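Local coordinates for replication protein B (Plasmid RSF1010, PDB 3H20) that primes replication of the plasmid as a DNA primase, most likely joining nucleotides into short primers on single-stranded DNA with a divalent metal ion as cofactor, at residues R120-I123 against A124-A128; S137-S140 against R141-G144; I190-A193 against Q194-Q197; Q196-K199 against A200-A204. One frame throughout, in Å; residues are numbered along the deposited sequence.

In the fold
From the N terminus, contact 1 joins successive turns of helix 117-130, and contact 2 closes a tight turn in the loop that carries the chain from that helix to strand 144-145. The two meet, Ala-138 packing on Arg-125 and both sharing one sulfate. Contacts 3 and 4 follow on helix 179-206 and overlap at Gln-196 and Gln-197. Otherwise the four run in series, with no nesting or crossing. Contact 3 does not touch contact 1, their centres lying about 17 Å apart, but Ile-190 reaches helix 117-130. Contact 4 continues the long helix, its centre about 26 Å from that of contact 1.

Contact 1. Residues R120-I123 against A124-A128; sequences RGQI and ARTLA. With SO4 (sulfate ion), chain D.
Arg-125 lies back along helix 117-130, laying one face of its guanidinium over the preceding turn. Gln-122 CA sits 3.5 Å above that plane near its rim, and Gly-121 O lies on the same face. A late bend, at chi3 (-63°), turns the group back. Its NH2 meets Gln-122 OE1 at 2.8 Å, in a hydrogen bond that is neither straight nor on a lone pair: the donor stands above the amide plane, and the two flat groups are 85° apart. On its other branch, NH1 reaches O2 of a sulfate, probably a crystallisation ion, in a weak hydrogen bond of 3.3 Å; Ser-140 also holds this sulfate. Gly-121, lacking a side chain, lets sulfate O4 come within 3.3 Å of its CA. On an apolar flank the side chains of Ile-123 and Leu-127 lie side by side, CG2 of the first 3.8 Å from CD1 of the second, Leu-127 packing on Val-74 and Ile-123 on Ala-186 of helix 179-206. Gln-122 NE2 bonds to Gln-189 of that same helix. The amide oxygen holds one branch while the other turns to the sulfate, so Gln-122 probably helps orient the positive group, consistent with a local preference for an anion.

Contact 2. Residues S137-S140 against R141-G144; sequences SADS and RHYG. With SO4 (sulfate ion), chain D.
A type I beta turn from Asp-139 to His-142 reverses the loop between helix 117-130 and strand 144-145, and the side chain of its first residue braces it from within. Asp-139 OD1 accepts the backbone N-H of Arg-141 at 2.9 Å, the two-residue reach of an Asx turn. The donor comes to the anti side of the carboxylate and 32° out of its plane. With CG between the backbone N and the carbonyl carbon (chi1 70°), the carboxylate faces the turn that follows. Its other oxygen, OD2, takes a weak bond of 3.3 Å from His-142 ND1 at the ring edge; the two side chains cross at about a right angle, their flat groups 74° apart. The beta turn thus brings the histidine back to the residues that precede it, and Ser-137 CA rides over the ring in a CH-pi contact, 3.7 Å from the centroid and almost on the normal. Ser-137 OG itself is bonded to Asp-77, while the guanidinium of Arg-141 forms a salt bridge with Asp-23. Ser-140 N donates to O4 of a sulfate, probably from the crystallisation liquor, at 2.8 Å; its OG also approaches O3, at a separation too short to be trusted in detail. The side chain of His-142 lies about 6 Å from the bound diphosphate.

Contact 3. Residues I190-A193 against Q194-Q197; sequences IEQA and QRQQ
Gln-192 slants across the guanidinium of Arg-195, the amide plane turned 74° from it, and NH2 of the arginine ends 3.7 Å from Gln-192 CB. Gln-192 CA lies 3.5 Å above the guanidinium plane with Glu-191 O on the same face, both toward the rim. CG of Arg-195 lies 3.4 Å from Glu-191 O. Gln-196, one turn on, runs alongside Gln-192 and points the same way, the two amides 36° apart. On another flank Gln-194 extends from its CG, which lies 3.3 Å from Ile-190 O, and its amide comes loosely beside Ile-190 CG2. The charge of Glu-191 adds little direct contact: its OE1 stays 5.0 Å from Arg-195 NH1, near enough for mild attraction at most.

Behind this shell the backbone sets the spacing. Gln-194 N, Arg-195 N, Gln-196 N and Gln-197 N each bond to the carbonyl four residues earlier, so the long side chains emerge at regular steps of a continuous helix, 179-206. Most of them are exposed, and several, Arg-195 and Gln-194 included, touch a crystal neighbour that may have helped choose their conformations. Ile-190 rests on Glu-118 and Leu-119 of helix 117-130, while the turns that follow carry the long helix onward.

Contact 4. Residues Q196-K199 against A200-A204; sequences QQEK and ARRLA
A single carboxylate oxygen, Glu-198 OE2, serves two arginines at once, Arg-201 and Arg-202, three and four residues further along helix 179-206. The result is an intrahelical salt-bridge network. CG of Glu-198 stands anti to the backbone N, and a bend at chi2 (67°) then swings the carboxylate toward the following turn. Arg-202 makes the straighter bond: NE donates to OE2 at 2.9 Å with an N-H...O angle of 177°. The oxygen lies in the guanidinium plane at its edge and is met on the anti side of the carboxylate, whose own plane is turned steeply away. Arg-201 comes differently, running alongside the glutamate with the two flat groups only 16° apart; its NH1 is 3.2 Å from OE2, the second salt bridge of the network. Two positive charges on one oxygen would be expected to favour the ionised carboxylate. The charges lie at the surface, and both Glu-198 and Arg-202 also touch a crystal neighbour. Underneath, Arg-202 N is bonded to Glu-198 O at 2.9 Å, one of the regular helix bonds that keep the two residues a turn apart. The second carboxylate oxygen, Glu-198 OE1, rests against the aliphatic part of Arg-201, 3.5 Å from its CD.

Contact 1. Residues R120-I123 against A124-A128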
loop_
_atom_site.group_PDB
_atom_site.type_symbol
_atom_site.label_atom_id
_atom_site.label_comp_id
_atom_site.label_asym_id
_atom_site.label_seq_id
_atom_site.Cartn_x
_atom_site.Cartn_y
_atom_site.Cartn_z
ATOM N N ARG A 120 9.897 -9.622 -0.834
ATOM C CA ARG A 120 10.660 -8.745 0.064
ATOM C C ARG A 120 9.774 -7.816 0.900
ATOM O O ARG A 120 10.040 -7.597 2.081
ATOM C CB ARG A 120 11.694 -7.942 -0.716
ATOM C CG ARG A 120 12.923 -8.774 -1.115
ATOM C CD ARG A 120 14.035 -7.925 -1.696
ATOM N NE ARG A 120 13.750 -7.572 -3.082
ATOM C CZ ARG A 120 13.367 -6.367 -3.477
ATOM N NH1 ARG A 120 13.126 -6.141 -4.755
ATOM N NH2 ARG A 120 13.233 -5.392 -2.593
ATOM N N GLY A 121 8.726 -7.275 0.281
ATOM C CA GLY A 121 7.805 -6.382 0.971
ATOM C C GLY A 121 7.030 -7.119 2.045
ATOM O O GLY A 121 6.825 -6.597 3.140
ATOM N N GLN A 122 6.609 -8.343 1.729
ATOM C CA GLN A 122 5.923 -9.201 2.690
ATOM C C GLN A 122 6.830 -9.525 3.868
ATOM O O GLN A 122 6.391 -9.470 5.019
ATOM C CB GLN A 122 5.425 -10.484 2.013
ATOM C CG GLN A 122 4.612 -11.421 2.910
ATOM C CD GLN A 122 3.169 -10.966 3.134
ATOM O OE1 GLN A 122 2.618 -10.175 2.361
ATOM N NE2 GLN A 122 2.550 -11.478 4.189
ATOM N N ILE A 123 8.093 -9.855 3.581
ATOM C CA ILE A 123 9.053 -10.177 4.640
ATOM C C ILE A 123 9.368 -8.942 5.487
ATOM O O ILE A 123 9.449 -9.037 6.707
ATOM C CB ILE A 123 10.351 -10.855 4.084
ATOM C CG1 ILE A 123 10.003 -12.223 3.474
ATOM C CG2 ILE A 123 11.387 -11.047 5.190
ATOM C CD1 ILE A 123 11.092 -12.797 2.565
ATOM N N ALA A 124 9.518 -7.783 4.837
ATOM C CA ALA A 124 9.733 -6.525 5.560
ATOM C C ALA A 124 8.636 -6.250 6.600
ATOM O O ALA A 124 8.935 -5.880 7.740
ATOM C CB ALA A 124 9.869 -5.360 4.581
ATOM N N ARG A 125 7.377 -6.434 6.203
ATOM C CA ARG A 125 6.249 -6.284 7.120
ATOM C C ARG A 125 6.267 -7.345 8.228
ATOM O O ARG A 125 5.959 -7.051 9.386
ATOM C CB ARG A 125 4.920 -6.333 6.352
ATOM C CG ARG A 125 4.702 -5.141 5.418
ATOM C CD ARG A 125 3.290 -5.101 4.861
ATOM N NE ARG A 125 2.969 -6.256 4.021
ATOM C CZ ARG A 125 3.266 -6.359 2.727
ATOM N NH1 ARG A 125 3.903 -5.376 2.095
ATOM N NH2 ARG A 125 2.917 -7.453 2.059
ATOM N N THR A 126 6.635 -8.574 7.860
ATOM C CA THR A 126 6.696 -9.694 8.806
ATOM C C THR A 126 7.760 -9.448 9.882
ATOM O O THR A 126 7.491 -9.616 11.078
ATOM C CB THR A 126 6.910 -11.053 8.056
ATOM O OG1 THR A 126 5.726 -11.369 7.316
ATOM C CG2 THR A 126 7.208 -12.196 9.016
ATOM N N LEU A 127 8.945 -9.012 9.457
ATOM C CA LEU A 127 10.041 -8.744 10.382
ATOM C C LEU A 127 9.754 -7.531 11.263
ATOM O O LEU A 127 10.094 -7.537 12.451
ATOM C CB LEU A 127 11.369 -8.568 9.627
ATOM C CG LEU A 127 11.975 -9.804 8.942
ATOM C CD1 LEU A 127 13.202 -9.425 8.102
ATOM C CD2 LEU A 127 12.349 -10.897 9.963
ATOM N N ALA A 128 9.109 -6.506 10.693
ATOM C CA ALA A 128 8.724 -5.333 11.476
ATOM C C ALA A 128 7.727 -5.731 12.567
ATOM O O ALA A 128 7.800 -5.248 13.700
ATOM C CB ALA A 128 8.149 -4.249 10.575
HETATM S S SO4 D . 5.969 -3.405 -1.125
HETATM O O1 SO4 D . 5.481 -2.062 -1.447
HETATM O O2 SO4 D . 4.847 -4.331 -0.942
HETATM O O3 SO4 D . 6.811 -3.898 -2.210
HETATM O O4 SO4 D . 6.736 -3.339 0.109
#

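Contact 2. Residues S137-S140 against R141-G144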
loop_
_atom_site.group_PDB
_atom_site.type_symbol
_atom_site.label_atom_id
_atom_site.label_comp_id
_atom_site.label_asym_id
_atom_site.label_seq_id
_atom_site.Cartn_x
_atom_site.Cartn_y
_atom_site.Cartn_z
ATOM N N SER A 137 8.307 1.924 7.868
ATOM C CA SER A 137 9.571 1.658 7.196
ATOM C C SER A 137 9.579 0.314 6.454
ATOM O O SER A 137 10.541 -0.003 5.739
ATOM C CB SER A 137 10.716 1.659 8.221
ATOM O OG SER A 137 10.952 2.950 8.763
ATOM N N ALA A 138 8.516 -0.466 6.642
ATOM C CA ALA A 138 8.435 -1.822 6.110
ATOM C C ALA A 138 7.855 -1.835 4.703
ATOM O O ALA A 138 6.639 -1.909 4.521
ATOM C CB ALA A 138 7.610 -2.719 7.044
ATOM N N ASP A 139 8.740 -1.739 3.718
ATOM C CA ASP A 139 8.389 -1.935 2.307
ATOM C C ASP A 139 9.642 -2.279 1.488
ATOM O O ASP A 139 10.768 -2.060 1.949
ATOM C CB ASP A 139 7.635 -0.726 1.735
ATOM C CG ASP A 139 8.515 0.494 1.582
ATOM O OD1 ASP A 139 9.196 0.602 0.537
ATOM O OD2 ASP A 139 8.517 1.348 2.499
ATOM N N SER A 140 9.444 -2.806 0.281
ATOM C CA SER A 140 10.546 -3.331 -0.537
ATOM C C SER A 140 11.479 -2.249 -1.099
ATOM O O SER A 140 12.546 -2.565 -1.645
ATOM C CB SER A 140 9.995 -4.184 -1.681
ATOM O OG SER A 140 9.193 -3.397 -2.542
ATOM N N ARG A 141 11.080 -0.982 -0.962
ATOM C CA ARG A 141 11.853 0.137 -1.513
ATOM C C ARG A 141 12.214 1.229 -0.488
ATOM O O ARG A 141 12.435 2.382 -0.853
ATOM C CB ARG A 141 11.098 0.753 -2.698
ATOM C CG ARG A 141 11.000 -0.155 -3.926
ATOM C CD ARG A 141 12.320 -0.192 -4.699
ATOM N NE ARG A 141 12.530 1.013 -5.499
ATOM C CZ ARG A 141 13.725 1.535 -5.770
ATOM N NH1 ARG A 141 14.824 0.965 -5.296
ATOM N NH2 ARG A 141 13.822 2.638 -6.511
ATOM N N HIS A 142 12.291 0.872 0.788
ATOM C CA HIS A 142 12.530 1.895 1.804
ATOM C C HIS A 142 14.007 2.221 1.926
ATOM O O HIS A 142 14.855 1.332 1.847
ATOM C CB HIS A 142 11.964 1.499 3.162
ATOM C CG HIS A 142 11.741 2.669 4.069
ATOM N ND1 HIS A 142 10.594 3.435 4.026
ATOM C CD2 HIS A 142 12.528 3.218 5.024
ATOM C CE1 HIS A 142 10.682 4.403 4.921
ATOM N NE2 HIS A 142 11.844 4.292 5.543
ATOM N N TYR A 143 14.297 3.504 2.111
ATOM C CA TYR A 143 15.667 3.985 2.271
ATOM C C TYR A 143 16.171 3.687 3.686
ATOM O O TYR A 143 15.455 3.910 4.666
ATOM C CB TYR A 143 15.728 5.497 2.018
ATOM C CG TYR A 143 16.074 5.920 0.604
ATOM C CD1 TYR A 143 17.267 5.524 0.009
ATOM C CD2 TYR A 143 15.222 6.750 -0.122
ATOM C CE1 TYR A 143 17.605 5.926 -1.280
ATOM C CE2 TYR A 143 15.553 7.165 -1.420
ATOM C CZ TYR A 143 16.750 6.739 -1.989
ATOM O OH TYR A 143 17.090 7.154 -3.266
ATOM N N GLY A 144 17.398 3.186 3.782
ATOM C CA GLY A 144 18.145 3.230 5.026
ATOM C C GLY A 144 19.204 4.314 5.029
ATOM O O GLY A 144 19.397 5.010 4.032
HETATM S S SO4 D . 5.969 -3.405 -1.125
HETATM O O1 SO4 D . 5.481 -2.062 -1.447
HETATM O O2 SO4 D . 4.847 -4.331 -0.942
HETATM O O3 SO4 D . 6.811 -3.898 -2.210
HETATM O O4 SO4 D . 6.736 -3.339 0.109
#

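Contact 3. Residues I190-A193 against Q194-Q197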
loop_
_atom_site.group_PDB
_atom_site.type_symbol
_atom_site.label_atom_id
_atom_site.label_comp_id
_atom_site.label_asym_id
_atom_site.label_seq_id
_atom_site.Cartn_x
_atom_site.Cartn_y
_atom_site.Cartn_z
ATOM N N ILE A 190 1.064 -15.606 0.957
ATOM C CA ILE A 190 0.504 -15.125 -0.314
ATOM C C ILE A 190 -0.464 -16.163 -0.906
ATOM O O ILE A 190 -1.561 -15.815 -1.356
ATOM C CB ILE A 190 1.627 -14.711 -1.315
ATOM C CG1 ILE A 190 2.376 -13.480 -0.778
ATOM C CG2 ILE A 190 1.052 -14.439 -2.701
ATOM C CD1 ILE A 190 3.769 -13.223 -1.404
ATOM N N GLU A 191 -0.072 -17.437 -0.864
ATOM C CA GLU A 191 -0.933 -18.528 -1.317
ATOM C C GLU A 191 -2.247 -18.586 -0.533
ATOM O O GLU A 191 -3.308 -18.835 -1.111
ATOM C CB GLU A 191 -0.190 -19.868 -1.264
ATOM C CG GLU A 191 0.887 -20.005 -2.341
ATOM C CD GLU A 191 1.596 -21.358 -2.335
ATOM O OE1 GLU A 191 1.726 -21.981 -1.256
ATOM O OE2 GLU A 191 2.034 -21.797 -3.421
ATOM N N GLN A 192 -2.169 -18.333 0.771
ATOM C CA GLN A 192 -3.348 -18.291 1.634
ATOM C C GLN A 192 -4.281 -17.160 1.199
ATOM O O GLN A 192 -5.484 -17.375 1.029
ATOM C CB GLN A 192 -2.922 -18.126 3.101
ATOM C CG GLN A 192 -4.051 -17.881 4.088
ATOM C CD GLN A 192 -4.720 -19.154 4.552
ATOM O OE1 GLN A 192 -5.882 -19.399 4.245
ATOM N NE2 GLN A 192 -3.989 -19.974 5.307
ATOM N N ALA A 193 -3.714 -15.966 1.016
ATOM C CA ALA A 193 -4.469 -14.795 0.561
ATOM C C ALA A 193 -5.180 -15.063 -0.762
ATOM O O ALA A 193 -6.336 -14.666 -0.944
ATOM C CB ALA A 193 -3.539 -13.565 0.441
ATOM N N GLN A 194 -4.488 -15.747 -1.673
ATOM C CA GLN A 194 -5.033 -16.098 -2.983
ATOM C C GLN A 194 -6.187 -17.102 -2.894
ATOM O O GLN A 194 -7.134 -17.013 -3.680
ATOM C CB GLN A 194 -3.935 -16.649 -3.894
ATOM C CG GLN A 194 -2.934 -15.618 -4.364
ATOM C CD GLN A 194 -1.859 -16.215 -5.254
ATOM O OE1 GLN A 194 -1.312 -17.282 -4.960
ATOM N NE2 GLN A 194 -1.544 -15.526 -6.339
ATOM N N ARG A 195 -6.101 -18.050 -1.952
ATOM C CA ARG A 195 -7.202 -18.990 -1.693
ATOM C C ARG A 195 -8.451 -18.256 -1.205
ATOM O O ARG A 195 -9.566 -18.579 -1.621
ATOM C CB ARG A 195 -6.805 -20.077 -0.681
ATOM C CG ARG A 195 -5.854 -21.139 -1.228
ATOM C CD ARG A 195 -5.758 -22.364 -0.312
ATOM N NE ARG A 195 -5.222 -22.052 1.017
ATOM C CZ ARG A 195 -3.925 -21.977 1.321
ATOM N NH1 ARG A 195 -2.996 -22.181 0.392
ATOM N NH2 ARG A 195 -3.556 -21.694 2.564
ATOM N N GLN A 196 -8.260 -17.275 -0.322
ATOM C CA GLN A 196 -9.375 -16.468 0.184
ATOM C C GLN A 196 -9.994 -15.613 -0.919
ATOM O O GLN A 196 -11.214 -15.397 -0.937
ATOM C CB GLN A 196 -8.932 -15.587 1.362
ATOM C CG GLN A 196 -8.479 -16.355 2.597
ATOM C CD GLN A 196 -9.502 -17.374 3.077
ATOM O OE1 GLN A 196 -10.675 -17.055 3.284
ATOM N NE2 GLN A 196 -9.055 -18.613 3.257
ATOM N N GLN A 197 -9.146 -15.133 -1.832
ATOM C CA GLN A 197 -9.580 -14.409 -3.033
ATOM C C GLN A 197 -10.473 -15.299 -3.907
ATOM O O GLN A 197 -11.539 -14.867 -4.367
ATOM C CB GLN A 197 -8.357 -13.920 -3.823
ATOM C CG GLN A 197 -8.656 -13.120 -5.095
ATOM C CD GLN A 197 -7.388 -12.701 -5.845
ATOM O OE1 GLN A 197 -6.280 -13.176 -5.547
ATOM N NE2 GLN A 197 -7.542 -11.806 -6.817
#

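Contact 4. Residues Q196-K199 against A200-A204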
loop_
_atom_site.group_PDB
_atom_site.type_symbol
_atom_site.label_atom_id
_atom_site.label_comp_id
_atom_site.label_asym_id
_atom_site.label_seq_id
_atom_site.Cartn_x
_atom_site.Cartn_y
_atom_site.Cartn_z
ATOM N N GLN A 196 -8.260 -17.275 -0.322
ATOM C CA GLN A 196 -9.375 -16.468 0.184
ATOM C C GLN A 196 -9.994 -15.613 -0.919
ATOM O O GLN A 196 -11.214 -15.397 -0.937
ATOM C CB GLN A 196 -8.932 -15.587 1.362
ATOM C CG GLN A 196 -8.479 -16.355 2.597
ATOM C CD GLN A 196 -9.502 -17.374 3.077
ATOM O OE1 GLN A 196 -10.675 -17.055 3.284
ATOM N NE2 GLN A 196 -9.055 -18.613 3.257
ATOM N N GLN A 197 -9.146 -15.133 -1.832
ATOM C CA GLN A 197 -9.580 -14.409 -3.033
ATOM C C GLN A 197 -10.473 -15.299 -3.907
ATOM O O GLN A 197 -11.539 -14.867 -4.367
ATOM C CB GLN A 197 -8.357 -13.920 -3.823
ATOM C CG GLN A 197 -8.656 -13.120 -5.095
ATOM C CD GLN A 197 -7.388 -12.701 -5.845
ATOM O OE1 GLN A 197 -6.280 -13.176 -5.547
ATOM N NE2 GLN A 197 -7.542 -11.806 -6.817
ATOM N N GLU A 198 -10.032 -16.538 -4.127
ATOM C CA GLU A 198 -10.798 -17.509 -4.913
ATOM C C GLU A 198 -12.125 -17.852 -4.232
ATOM O O GLU A 198 -13.151 -18.007 -4.906
ATOM C CB GLU A 198 -9.965 -18.771 -5.194
ATOM C CG GLU A 198 -10.702 -19.912 -5.935
ATOM C CD GLU A 198 -11.095 -19.586 -7.381
ATOM O OE1 GLU A 198 -10.652 -18.553 -7.925
ATOM O OE2 GLU A 198 -11.854 -20.384 -7.978
ATOM N N LYS A 199 -12.098 -17.950 -2.901
ATOM C CA LYS A 199 -13.311 -18.157 -2.102
ATOM C C LYS A 199 -14.311 -17.022 -2.328
ATOM O O LYS A 199 -15.473 -17.268 -2.663
ATOM C CB LYS A 199 -12.961 -18.266 -0.613
ATOM C CG LYS A 199 -14.166 -18.345 0.329
ATOM C CD LYS A 199 -13.748 -17.970 1.739
ATOM C CE LYS A 199 -14.890 -18.110 2.722
ATOM N NZ LYS A 199 -14.392 -18.095 4.127
ATOM N N ALA A 200 -13.844 -15.784 -2.153
ATOM C CA ALA A 200 -14.666 -14.586 -2.364
ATOM C C ALA A 200 -15.210 -14.513 -3.790
ATOM O O ALA A 200 -16.357 -14.105 -4.006
ATOM C CB ALA A 200 -13.873 -13.324 -2.024
ATOM N N ARG A 201 -14.381 -14.924 -4.749
ATOM C CA ARG A 201 -14.779 -15.031 -6.150
ATOM C C ARG A 201 -15.934 -16.011 -6.343
ATOM O O ARG A 201 -16.967 -15.658 -6.920
ATOM C CB ARG A 201 -13.591 -15.456 -7.019
ATOM C CG ARG A 201 -13.941 -15.552 -8.497
ATOM C CD ARG A 201 -12.847 -16.206 -9.324
ATOM N NE ARG A 201 -13.387 -16.651 -10.608
ATOM C CZ ARG A 201 -13.832 -17.882 -10.856
ATOM N NH1 ARG A 201 -13.788 -18.817 -9.911
ATOM N NH2 ARG A 201 -14.317 -18.182 -12.057
ATOM N N ARG A 202 -15.743 -17.242 -5.863
ATOM C CA ARG A 202 -16.736 -18.312 -5.983
ATOM C C ARG A 202 -18.050 -17.953 -5.296
ATOM O O ARG A 202 -19.133 -18.319 -5.771
ATOM C CB ARG A 202 -16.175 -19.629 -5.422
ATOM C CG ARG A 202 -15.129 -20.284 -6.311
ATOM C CD ARG A 202 -14.594 -21.561 -5.703
ATOM N NE ARG A 202 -13.556 -22.169 -6.530
ATOM C CZ ARG A 202 -13.333 -23.476 -6.628
ATOM N NH1 ARG A 202 -14.084 -24.343 -5.959
ATOM N NH2 ARG A 202 -12.360 -23.920 -7.409
ATOM N N LEU A 203 -17.944 -17.228 -4.185
ATOM C CA LEU A 203 -19.098 -16.792 -3.403
ATOM C C LEU A 203 -19.930 -15.740 -4.150
ATOM O O LEU A 203 -21.161 -15.852 -4.233
ATOM C CB LEU A 203 -18.624 -16.257 -2.043
ATOM C CG LEU A 203 -19.603 -16.126 -0.871
ATOM C CD1 LEU A 203 -20.305 -17.443 -0.554
ATOM C CD2 LEU A 203 -18.865 -15.606 0.354
ATOM N N ALA A 204 -19.252 -14.731 -4.698
ATOM C CA ALA A 204 -19.904 -13.686 -5.494
ATOM C C ALA A 204 -20.539 -14.269 -6.754
ATOM O O ALA A 204 -21.594 -13.806 -7.200
ATOM C CB ALA A 204 -18.912 -12.594 -5.855
#